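Local coordinates for arginine 3rd transport system periplasmic binding protein (Legionella pneumophila subsp. pneumophila str. Philadelphia 1, PDB 3KZG) that probably binds arginine in the periplasm as the solute-binding component of an amino acid transport system, at residues Gly28-Leu33 against Leu66-Met71. Residues are numbered along the deposited sequence; the frame is centred on the assembly and turned at random.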
# COMPACT_ATOMS: atom_id res chain seq x y z
N GLY A 28 -7.16 2.80 -26.48
CA GLY A 28 -6.98 1.44 -26.00
C GLY A 28 -5.79 1.40 -25.06
O GLY A 28 -5.04 2.37 -24.96
N PHE A 29 -5.61 0.28 -24.37
CA PHE A 29 -4.50 0.15 -23.44
C PHE A 29 -3.12 0.34 -24.08
O PHE A 29 -2.29 1.05 -23.53
CB PHE A 29 -4.54 -1.22 -22.75
CG PHE A 29 -3.45 -1.40 -21.73
CD1 PHE A 29 -3.52 -0.75 -20.50
CD2 PHE A 29 -2.35 -2.20 -22.01
CE1 PHE A 29 -2.51 -0.90 -19.56
CE2 PHE A 29 -1.33 -2.36 -21.07
CZ PHE A 29 -1.41 -1.70 -19.85
N ASP A 30 -2.88 -0.29 -25.23
CA ASP A 30 -1.57 -0.16 -25.89
C ASP A 30 -1.28 1.28 -26.25
O ASP A 30 -0.14 1.74 -26.14
CB ASP A 30 -1.49 -1.01 -27.17
CG ASP A 30 -1.28 -2.48 -26.89
OD1 ASP A 30 -0.75 -2.80 -25.81
OD2 ASP A 30 -1.62 -3.31 -27.75
N ILE A 31 -2.31 2.00 -26.68
CA ILE A 31 -2.14 3.39 -27.07
C ILE A 31 -1.68 4.22 -25.88
O ILE A 31 -0.69 4.93 -25.97
CB ILE A 31 -3.45 3.99 -27.62
CG1 ILE A 31 -4.00 3.12 -28.75
CG2 ILE A 31 -3.21 5.42 -28.09
CD1 ILE A 31 -3.01 2.81 -29.86
N ASP A 32 -2.41 4.11 -24.77
CA ASP A 32 -2.09 4.86 -23.56
C ASP A 32 -0.72 4.50 -23.00
O ASP A 32 0.02 5.37 -22.52
CB ASP A 32 -3.16 4.64 -22.47
CG ASP A 32 -4.54 5.18 -22.86
OD1 ASP A 32 -4.63 6.07 -23.73
OD2 ASP A 32 -5.54 4.71 -22.27
N LEU A 33 -0.37 3.22 -23.04
CA LEU A 33 0.93 2.80 -22.52
C LEU A 33 2.07 3.41 -23.33
O LEU A 33 2.93 4.10 -22.79
CB LEU A 33 1.06 1.27 -22.55
CG LEU A 33 2.40 0.77 -22.02
CD1 LEU A 33 2.60 1.25 -20.59
CD2 LEU A 33 2.46 -0.74 -22.10
N LEU A 66 8.79 1.37 -33.88
CA LEU A 66 8.41 0.33 -32.93
C LEU A 66 7.02 -0.19 -33.24
O LEU A 66 6.28 0.40 -34.03
CB LEU A 66 8.43 0.90 -31.51
CG LEU A 66 9.75 1.47 -31.00
CD1 LEU A 66 9.51 2.29 -29.74
CD2 LEU A 66 10.73 0.33 -30.75
N VAL A 67 6.67 -1.31 -32.62
CA VAL A 67 5.36 -1.91 -32.78
C VAL A 67 4.83 -2.36 -31.42
O VAL A 67 5.55 -2.95 -30.62
CB VAL A 67 5.39 -3.14 -33.72
CG1 VAL A 67 4.10 -3.93 -33.58
CG2 VAL A 67 5.56 -2.68 -35.16
N ILE A 68 3.56 -2.04 -31.17
CA ILE A 68 2.88 -2.42 -29.95
C ILE A 68 1.44 -2.76 -30.34
O ILE A 68 0.67 -1.88 -30.74
CB ILE A 68 2.89 -1.30 -28.88
CG1 ILE A 68 2.21 -1.79 -27.60
CG2 ILE A 68 2.23 -0.03 -29.42
CD1 ILE A 68 2.33 -0.84 -26.43
N ALA A 69 1.11 -4.04 -30.27
CA ALA A 69 -0.21 -4.52 -30.62
C ALA A 69 -0.34 -5.90 -30.00
O ALA A 69 -0.26 -6.91 -30.70
CB ALA A 69 -0.34 -4.61 -32.13
N SER A 70 -0.54 -5.92 -28.69
CA SER A 70 -0.65 -7.17 -27.94
C SER A 70 0.26 -8.21 -28.59
O SER A 70 -0.15 -9.33 -28.87
CB SER A 70 -2.12 -7.66 -27.92
OG SER A 70 -2.61 -7.97 -29.21
N MSE A 71 1.52 -7.83 -28.81
CA MSE A 71 2.49 -8.73 -29.43
C MSE A 71 3.12 -9.70 -28.45
O MSE A 71 3.90 -9.30 -27.58
CB MSE A 71 3.59 -7.92 -30.10
CG MSE A 71 4.43 -8.76 -31.04
SE MSE A 71 3.31 -9.46 -32.46
CE MSE A 71 2.95 -7.77 -33.33
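With CG of Asp30 anti to its own carbonyl carbon and CG1 of Ile68 anti to its backbone N (chi1 -178°), the carboxylate and the extended isoleucine branch meet where helix 29-40 packs against segment 66-71. Both segments belong to the periplasmic binding protein fold of solute-binding family 3, and the pair illustrates how one acidic residue in the first turn of a helix can accept a backbone N-H from a distant segment. Asp30 OD2 accepts the backbone N-H of Ser70 at 3.0 Å from N, on its syn side and 24° out of the carboxylate plane; the N-H points only moderately straight at it, at 150°. Asp30 OD1 lies 3.6 Å from Ile68 CG1, so the same carboxylate rests against an apolar flank, and OD1 also makes a weak hydrogen bond with Tyr87 OH. Glu17 OE1 lies close to OD2, a like-charge neighbour that might raise the proton affinity of one of the two acids. Beyond CG1, the tip of Ile68 continues over the helix backbone, where CD1 comes 3.6 Å from Asp30 O and more loosely touches Leu33, with CD2 of Leu33 4.3 Å from Ile68 CD1.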